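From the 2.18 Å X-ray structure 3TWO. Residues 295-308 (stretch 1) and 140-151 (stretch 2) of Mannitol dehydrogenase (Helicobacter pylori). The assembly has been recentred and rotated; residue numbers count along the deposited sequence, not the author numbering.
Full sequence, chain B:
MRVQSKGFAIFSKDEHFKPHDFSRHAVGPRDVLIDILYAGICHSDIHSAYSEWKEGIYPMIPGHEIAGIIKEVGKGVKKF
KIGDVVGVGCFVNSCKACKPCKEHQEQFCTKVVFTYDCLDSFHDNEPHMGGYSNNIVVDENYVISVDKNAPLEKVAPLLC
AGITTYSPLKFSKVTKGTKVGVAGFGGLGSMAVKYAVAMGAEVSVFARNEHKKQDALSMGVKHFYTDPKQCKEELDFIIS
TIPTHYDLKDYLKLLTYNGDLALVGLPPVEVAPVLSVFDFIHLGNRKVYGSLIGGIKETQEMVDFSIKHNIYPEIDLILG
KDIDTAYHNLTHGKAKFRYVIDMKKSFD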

ATOM      1  N   GLY B 295       8.999 -15.723   9.598  1.00 25.57           N
ATOM      2  CA  GLY B 295      10.277 -16.373   9.863  1.00 25.24           C
ATOM      3  C   GLY B 295      10.213 -17.494  10.871  1.00 25.25           C
ATOM      4  O   GLY B 295       9.222 -17.658  11.549  1.00 23.67           O
ATOM      5  N   ILE B 296      11.285 -18.299  10.934  1.00 25.70           N
ATOM      6  CA  ILE B 296      11.366 -19.406  11.904  1.00 26.19           C
ATOM      7  C   ILE B 296      11.197 -18.932  13.371  1.00 26.32           C
ATOM      8  O   ILE B 296      10.367 -19.459  14.161  1.00 27.17           O
ATOM      9  CB  ILE B 296      12.677 -20.180  11.706  1.00 26.50           C
ATOM     10  CG1 ILE B 296      12.634 -20.902  10.340  1.00 26.56           C
ATOM     11  CG2 ILE B 296      12.929 -21.140  12.878  1.00 26.79           C
ATOM     12  CD1 ILE B 296      11.373 -21.914  10.148  1.00 25.52           C
ATOM     13  N   LYS B 297      11.984 -17.941  13.730  1.00 26.96           N
ATOM     14  CA  LYS B 297      11.883 -17.339  15.038  1.00 27.73           C
ATOM     15  C   LYS B 297      10.461 -16.927  15.405  1.00 27.37           C
ATOM     16  O   LYS B 297       9.993 -17.267  16.475  1.00 26.17           O
ATOM     17  CB  LYS B 297      12.770 -16.120  15.126  1.00 29.55           C
ATOM     18  CG  LYS B 297      12.943 -15.677  16.575  1.00 32.54           C
ATOM     19  CD  LYS B 297      13.792 -14.423  16.702  1.00 36.81           C
ATOM     20  CE  LYS B 297      14.352 -14.437  18.120  1.00 41.87           C
ATOM     21  NZ  LYS B 297      14.911 -13.100  18.369  1.00 48.70           N
ATOM     22  N   GLU B 298       9.768 -16.189  14.525  1.00 27.04           N
ATOM     23  CA  GLU B 298       8.475 -15.670  14.930  1.00 26.10           C
ATOM     24  C   GLU B 298       7.487 -16.848  14.902  1.00 27.05           C
ATOM     25  O   GLU B 298       6.490 -16.845  15.652  1.00 27.78           O
ATOM     26  CB  GLU B 298       7.998 -14.464  14.049  1.00 25.40           C
ATOM     27  CG  GLU B 298       6.746 -13.786  14.623  1.00 24.92           C
ATOM     28  CD  GLU B 298       6.153 -12.667  13.768  1.00 27.91           C
ATOM     29  OE1 GLU B 298       6.359 -12.612  12.504  1.00 28.25           O
ATOM     30  OE2 GLU B 298       5.420 -11.822  14.349  1.00 27.30           O
ATOM     31  N   THR B 299       7.702 -17.816  13.998  1.00 25.34           N
ATOM     32  CA  THR B 299       6.863 -19.025  14.007  1.00 25.36           C
ATOM     33  C   THR B 299       6.940 -19.775  15.376  1.00 27.53           C
ATOM     34  O   THR B 299       5.883 -20.192  15.943  1.00 27.10           O
ATOM     35  CB  THR B 299       7.220 -19.969  12.855  1.00 26.52           C
ATOM     36  OG1 THR B 299       7.102 -19.268  11.585  1.00 24.28           O
ATOM     37  CG2 THR B 299       6.286 -21.284  12.867  1.00 23.69           C
ATOM     38  N   GLN B 300       8.170 -19.907  15.919  1.00 27.42           N
ATOM     39  CA  GLN B 300       8.348 -20.480  17.255  1.00 28.71           C
ATOM     40  C   GLN B 300       7.621 -19.622  18.311  1.00 29.74           C
ATOM     41  O   GLN B 300       6.903 -20.162  19.163  1.00 31.03           O
ATOM     42  CB  GLN B 300       9.829 -20.622  17.634  1.00 28.25           C
ATOM     43  CG  GLN B 300      10.051 -21.360  18.983  1.00 28.62           C
ATOM     44  CD  GLN B 300       9.637 -22.820  18.892  1.00 29.24           C
ATOM     45  OE1 GLN B 300      10.203 -23.556  18.083  1.00 28.81           O
ATOM     46  NE2 GLN B 300       8.572 -23.245  19.675  1.00 26.57           N
ATOM     47  N   GLU B 301       7.806 -18.310  18.264  1.00 28.84           N
ATOM     48  CA  GLU B 301       7.125 -17.458  19.207  1.00 29.75           C
ATOM     49  C   GLU B 301       5.604 -17.680  19.119  1.00 28.54           C
ATOM     50  O   GLU B 301       4.910 -17.765  20.131  1.00 28.31           O
ATOM     51  CB  GLU B 301       7.454 -15.996  18.874  1.00 30.66           C
ATOM     52  CG  GLU B 301       6.674 -14.962  19.719  1.00 32.17           C
ATOM     53  CD  GLU B 301       6.768 -13.535  19.108  1.00 32.72           C
ATOM     54  OE1 GLU B 301       5.711 -12.864  18.966  1.00 30.60           O
ATOM     55  OE2 GLU B 301       7.892 -13.125  18.734  1.00 32.23           O
ATOM     56  N   MET B 302       5.088 -17.782  17.910  1.00 28.02           N
ATOM     57  CA  MET B 302       3.611 -17.911  17.699  1.00 28.26           C
ATOM     58  C   MET B 302       3.089 -19.261  18.225  1.00 28.60           C
ATOM     59  O   MET B 302       2.058 -19.334  18.944  1.00 28.39           O
ATOM     60  CB  MET B 302       3.243 -17.683  16.208  1.00 26.77           C
ATOM     61  CG  MET B 302       1.802 -18.056  15.761  1.00 28.65           C
ATOM     62  SD  MET B 302       1.614 -19.862  15.514  1.00 29.69           S
ATOM     63  CE  MET B 302      -0.061 -20.110  15.806  1.00 39.55           C
ATOM     64  N   VAL B 303       3.791 -20.332  17.896  1.00 27.21           N
ATOM     65  CA  VAL B 303       3.370 -21.634  18.437  1.00 28.31           C
ATOM     66  C   VAL B 303       3.392 -21.641  19.961  1.00 28.16           C
ATOM     67  O   VAL B 303       2.441 -22.112  20.596  1.00 27.39           O
ATOM     68  CB  VAL B 303       4.203 -22.831  17.816  1.00 28.97           C
ATOM     69  CG1 VAL B 303       3.985 -24.156  18.616  1.00 27.61           C
ATOM     70  CG2 VAL B 303       3.814 -23.002  16.293  1.00 26.52           C
ATOM     71  N   ASP B 304       4.453 -21.075  20.553  1.00 28.91           N
ATOM     72  CA  ASP B 304       4.555 -21.021  22.029  1.00 29.98           C
ATOM     73  C   ASP B 304       3.360 -20.260  22.614  1.00 30.40           C
ATOM     74  O   ASP B 304       2.782 -20.691  23.633  1.00 30.51           O
ATOM     75  CB  ASP B 304       5.877 -20.329  22.490  1.00 30.62           C
ATOM     76  CG  ASP B 304       7.132 -21.152  22.150  1.00 32.83           C
ATOM     77  OD1 ASP B 304       7.040 -22.353  21.801  1.00 32.85           O
ATOM     78  OD2 ASP B 304       8.224 -20.582  22.176  1.00 35.94           O
ATOM     79  N   PHE B 305       3.027 -19.111  21.986  1.00 29.43           N
ATOM     80  CA  PHE B 305       1.963 -18.243  22.447  1.00 29.72           C
ATOM     81  C   PHE B 305       0.638 -19.017  22.379  1.00 29.75           C
ATOM     82  O   PHE B 305      -0.147 -19.002  23.323  1.00 29.16           O
ATOM     83  CB  PHE B 305       1.884 -17.003  21.510  1.00 29.39           C
ATOM     84  CG  PHE B 305       0.758 -16.044  21.836  1.00 30.65           C
ATOM     85  CD1 PHE B 305       0.851 -15.155  22.904  1.00 35.33           C
ATOM     86  CD2 PHE B 305      -0.382 -15.986  21.038  1.00 33.51           C
ATOM     87  CE1 PHE B 305      -0.207 -14.224  23.199  1.00 35.68           C
ATOM     88  CE2 PHE B 305      -1.424 -15.053  21.300  1.00 30.82           C
ATOM     89  CZ  PHE B 305      -1.332 -14.184  22.392  1.00 33.93           C
ATOM     90  N   SER B 306       0.429 -19.706  21.251  1.00 28.68           N
ATOM     91  CA  SER B 306      -0.845 -20.313  20.941  1.00 29.90           C
ATOM     92  C   SER B 306      -1.063 -21.466  21.893  1.00 30.59           C
ATOM     93  O   SER B 306      -2.170 -21.686  22.371  1.00 32.34           O
ATOM     94  CB  SER B 306      -0.866 -20.763  19.478  1.00 28.99           C
ATOM     95  OG  SER B 306      -0.622 -19.640  18.643  1.00 26.98           O
ATOM     96  N   ILE B 307      -0.004 -22.172  22.228  1.00 30.93           N
ATOM     97  CA  ILE B 307      -0.187 -23.307  23.108  1.00 31.14           C
ATOM     98  C   ILE B 307      -0.422 -22.791  24.522  1.00 32.90           C
ATOM     99  O   ILE B 307      -1.290 -23.307  25.248  1.00 33.93           O
ATOM    100  CB  ILE B 307       1.013 -24.244  23.083  1.00 30.77           C
ATOM    101  CG1 ILE B 307       0.950 -25.098  21.822  1.00 30.17           C
ATOM    102  CG2 ILE B 307       1.116 -25.095  24.443  1.00 28.49           C
ATOM    103  CD1 ILE B 307       2.335 -25.832  21.495  1.00 29.74           C
ATOM    104  N   LYS B 308       0.347 -21.785  24.913  1.00 33.14           N
ATOM    105  CA  LYS B 308       0.160 -21.168  26.221  1.00 34.02           C
ATOM    106  C   LYS B 308      -1.277 -20.665  26.477  1.00 33.88           C
ATOM    107  O   LYS B 308      -1.846 -20.902  27.546  1.00 34.48           O
ATOM    108  CB  LYS B 308       1.128 -19.985  26.405  1.00 34.08           C
ATOM    109  CG  LYS B 308       1.044 -19.436  27.837  1.00 36.86           C
ATOM    110  CD  LYS B 308       1.635 -18.077  27.913  1.00 40.91           C
ATOM    111  CE  LYS B 308       1.989 -17.720  29.350  1.00 45.59           C
ATOM    112  NZ  LYS B 308       2.629 -16.353  29.301  1.00 48.41           N
TER
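Stretch 2 (140-151) ENYVISVDKNAP

A helix can bind an extended segment through one of its stripes, through apolar contacts and a paired hydrogen bond from one side-chain amide, and mannitol dehydrogenase offers a compact example. Residues 140-151 run alongside the helix 296-308 in the same direction: Tyr142 lies nearest Ile296, Ile144 nearest Gln300 (CA-CA 5.8 Å), Val146 nearest Val303 and Ala150 nearest Ile307. The backbone is extended from Val143 to Val146, and a type I turn follows from Asp147 to Ala150, where Asn149 N donates to Asp147 OD1 (2.8 Å).

The polar component centres on Gln300, whose carboxamide reads the backbone of Ser145 at both ends. Ser145 N donates to Gln300 OE1 (2.9 Å), and Gln300 NE2 donates to Ser145 O (3.0 Å) in an almost linear bond. Gln300 NE2 also donates to Asp304 OD1 (2.8 Å), a bond within the helix, so the same nitrogen serves both partners.

Apolar contacts extend along the stripe. Ile296 CG1 approaches Tyr142 CD2 at 3.9 Å. Ile144 packs against the helix, with its CG1 3.7 Å from Thr299 CG2 and its CG2 3.9 Å from Val303 CG2. Farther along, Ile307 CD1 meets Val146 CG1 (4.1 Å) and Ala150 CB (3.8 Å), so the turn brings Ala150 back against the helix.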

ATOM      1  N   GLU B 140      17.678 -28.816  10.809  1.00 30.48           N
ATOM      2  CA  GLU B 140      17.184 -28.544  12.182  1.00 32.67           C
ATOM      3  C   GLU B 140      16.801 -27.103  12.499  1.00 31.77           C
ATOM      4  O   GLU B 140      16.030 -26.879  13.458  1.00 31.93           O
ATOM      5  CB  GLU B 140      18.175 -29.021  13.261  1.00 34.09           C
ATOM      6  CG  GLU B 140      19.577 -28.496  13.062  1.00 39.30           C
ATOM      7  CD  GLU B 140      20.411 -28.544  14.319  1.00 46.28           C
ATOM      8  OE1 GLU B 140      21.558 -28.022  14.274  1.00 50.60           O
ATOM      9  OE2 GLU B 140      19.922 -29.081  15.341  1.00 47.08           O
ATOM     10  N   ASN B 141      17.330 -26.151  11.719  1.00 30.81           N
ATOM     11  CA  ASN B 141      17.046 -24.702  11.914  1.00 31.18           C
ATOM     12  C   ASN B 141      15.718 -24.226  11.364  1.00 29.65           C
ATOM     13  O   ASN B 141      15.412 -23.050  11.461  1.00 29.63           O
ATOM     14  CB  ASN B 141      18.182 -23.843  11.375  1.00 28.94           C
ATOM     15  CG  ASN B 141      19.490 -24.212  12.034  1.00 34.41           C
ATOM     16  OD1 ASN B 141      19.772 -23.788  13.144  1.00 35.53           O
ATOM     17  ND2 ASN B 141      20.260 -25.104  11.384  1.00 34.79           N
ATOM     18  N   TYR B 142      14.969 -25.163  10.761  1.00 29.79           N
ATOM     19  CA  TYR B 142      13.655 -24.926  10.132  1.00 29.18           C
ATOM     20  C   TYR B 142      12.584 -25.800  10.790  1.00 29.23           C
ATOM     21  O   TYR B 142      11.481 -25.972  10.255  1.00 29.04           O
ATOM     22  CB  TYR B 142      13.762 -25.201   8.609  1.00 29.24           C
ATOM     23  CG  TYR B 142      14.790 -24.290   8.036  1.00 30.94           C
ATOM     24  CD1 TYR B 142      16.164 -24.635   8.073  1.00 28.70           C
ATOM     25  CD2 TYR B 142      14.432 -23.007   7.579  1.00 28.69           C
ATOM     26  CE1 TYR B 142      17.138 -23.764   7.627  1.00 29.25           C
ATOM     27  CE2 TYR B 142      15.458 -22.112   7.093  1.00 29.91           C
ATOM     28  CZ  TYR B 142      16.780 -22.517   7.122  1.00 28.87           C
ATOM     29  OH  TYR B 142      17.783 -21.698   6.644  1.00 35.14           O
ATOM     30  N   VAL B 143      12.892 -26.336  11.963  1.00 28.90           N
ATOM     31  CA  VAL B 143      11.947 -27.200  12.675  1.00 28.54           C
ATOM     32  C   VAL B 143      11.388 -26.477  13.930  1.00 29.36           C
ATOM     33  O   VAL B 143      12.145 -25.903  14.730  1.00 30.57           O
ATOM     34  CB  VAL B 143      12.623 -28.559  13.031  1.00 29.86           C
ATOM     35  CG1 VAL B 143      11.671 -29.447  13.862  1.00 28.27           C
ATOM     36  CG2 VAL B 143      13.074 -29.285  11.736  1.00 29.29           C
ATOM     37  N   ILE B 144      10.083 -26.511  14.132  1.00 28.54           N
ATOM     38  CA  ILE B 144       9.503 -25.799  15.263  1.00 28.85           C
ATOM     39  C   ILE B 144       9.352 -26.782  16.432  1.00 30.52           C
ATOM     40  O   ILE B 144       8.871 -27.900  16.227  1.00 31.63           O
ATOM     41  CB  ILE B 144       8.102 -25.200  14.841  1.00 28.29           C
ATOM     42  CG1 ILE B 144       8.281 -24.346  13.537  1.00 27.92           C
ATOM     43  CG2 ILE B 144       7.353 -24.518  16.054  1.00 27.61           C
ATOM     44  CD1 ILE B 144       9.428 -23.307  13.605  1.00 27.04           C
ATOM     45  N   SER B 145       9.716 -26.367  17.643  1.00 30.50           N
ATOM     46  CA  SER B 145       9.558 -27.214  18.804  1.00 32.23           C
ATOM     47  C   SER B 145       8.124 -27.110  19.367  1.00 32.44           C
ATOM     48  O   SER B 145       7.563 -26.024  19.464  1.00 32.10           O
ATOM     49  CB  SER B 145      10.548 -26.771  19.857  1.00 33.45           C
ATOM     50  OG  SER B 145      10.168 -27.335  21.041  1.00 36.24           O
ATOM     51  N   VAL B 146       7.510 -28.244  19.685  1.00 32.17           N
ATOM     52  CA  VAL B 146       6.090 -28.234  20.099  1.00 32.00           C
ATOM     53  C   VAL B 146       5.972 -28.946  21.446  1.00 34.07           C
ATOM     54  O   VAL B 146       6.569 -30.033  21.623  1.00 34.57           O
ATOM     55  CB  VAL B 146       5.202 -28.965  19.083  1.00 31.07           C
ATOM     56  CG1 VAL B 146       3.786 -29.192  19.648  1.00 30.34           C
ATOM     57  CG2 VAL B 146       5.164 -28.183  17.738  1.00 29.77           C
ATOM     58  N   ASP B 147       5.237 -28.347  22.392  1.00 35.06           N
ATOM     59  CA  ASP B 147       5.019 -28.966  23.716  1.00 37.61           C
ATOM     60  C   ASP B 147       4.458 -30.376  23.577  1.00 37.33           C
ATOM     61  O   ASP B 147       3.469 -30.558  22.901  1.00 37.43           O
ATOM     62  CB  ASP B 147       3.968 -28.160  24.479  1.00 39.35           C
ATOM     63  CG  ASP B 147       3.896 -28.564  25.916  1.00 41.71           C
ATOM     64  OD1 ASP B 147       3.496 -29.698  26.268  1.00 43.35           O
ATOM     65  OD2 ASP B 147       4.326 -27.738  26.709  1.00 50.13           O
ATOM     66  N   LYS B 148       5.045 -31.357  24.239  1.00 39.04           N
ATOM     67  CA  LYS B 148       4.613 -32.760  24.128  1.00 40.19           C
ATOM     68  C   LYS B 148       3.150 -33.067  24.547  1.00 41.28           C
ATOM     69  O   LYS B 148       2.582 -34.107  24.144  1.00 41.15           O
ATOM     70  CB  LYS B 148       5.597 -33.687  24.849  1.00 41.20           C
ATOM     71  CG  LYS B 148       5.964 -33.235  26.264  1.00 44.27           C
ATOM     72  CD  LYS B 148       6.274 -34.404  27.233  1.00 48.45           C
ATOM     73  CE  LYS B 148       6.549 -33.883  28.652  1.00 49.11           C
ATOM     74  NZ  LYS B 148       7.829 -34.457  29.201  1.00 54.14           N
ATOM     75  N   ASN B 149       2.528 -32.182  25.334  1.00 41.51           N
ATOM     76  CA  ASN B 149       1.102 -32.363  25.683  1.00 42.45           C
ATOM     77  C   ASN B 149       0.086 -31.568  24.849  1.00 41.71           C
ATOM     78  O   ASN B 149      -1.103 -31.725  25.035  1.00 42.77           O
ATOM     79  CB  ASN B 149       0.856 -32.117  27.166  1.00 42.66           C
ATOM     80  CG  ASN B 149       1.482 -33.197  28.030  1.00 47.53           C
ATOM     81  OD1 ASN B 149       2.470 -32.933  28.714  1.00 49.78           O
ATOM     82  ND2 ASN B 149       0.929 -34.432  27.984  1.00 46.24           N
ATOM     83  N   ALA B 150       0.552 -30.736  23.922  1.00 40.24           N
ATOM     84  CA  ALA B 150      -0.342 -30.007  23.041  1.00 38.35           C
ATOM     85  C   ALA B 150      -1.163 -30.972  22.144  1.00 37.44           C
ATOM     86  O   ALA B 150      -0.641 -32.006  21.719  1.00 37.55           O
ATOM     87  CB  ALA B 150       0.471 -29.027  22.202  1.00 36.97           C
ATOM     88  N   PRO B 151      -2.449 -30.640  21.850  1.00 36.59           N
ATOM     89  CA  PRO B 151      -3.197 -31.535  20.900  1.00 35.66           C
ATOM     90  C   PRO B 151      -2.630 -31.386  19.461  1.00 34.33           C
ATOM     91  O   PRO B 151      -2.748 -30.324  18.833  1.00 31.93           O
ATOM     92  CB  PRO B 151      -4.648 -31.047  21.000  1.00 35.61           C
ATOM     93  CG  PRO B 151      -4.535 -29.559  21.455  1.00 36.10           C
ATOM     94  CD  PRO B 151      -3.283 -29.535  22.375  1.00 36.20           C
TER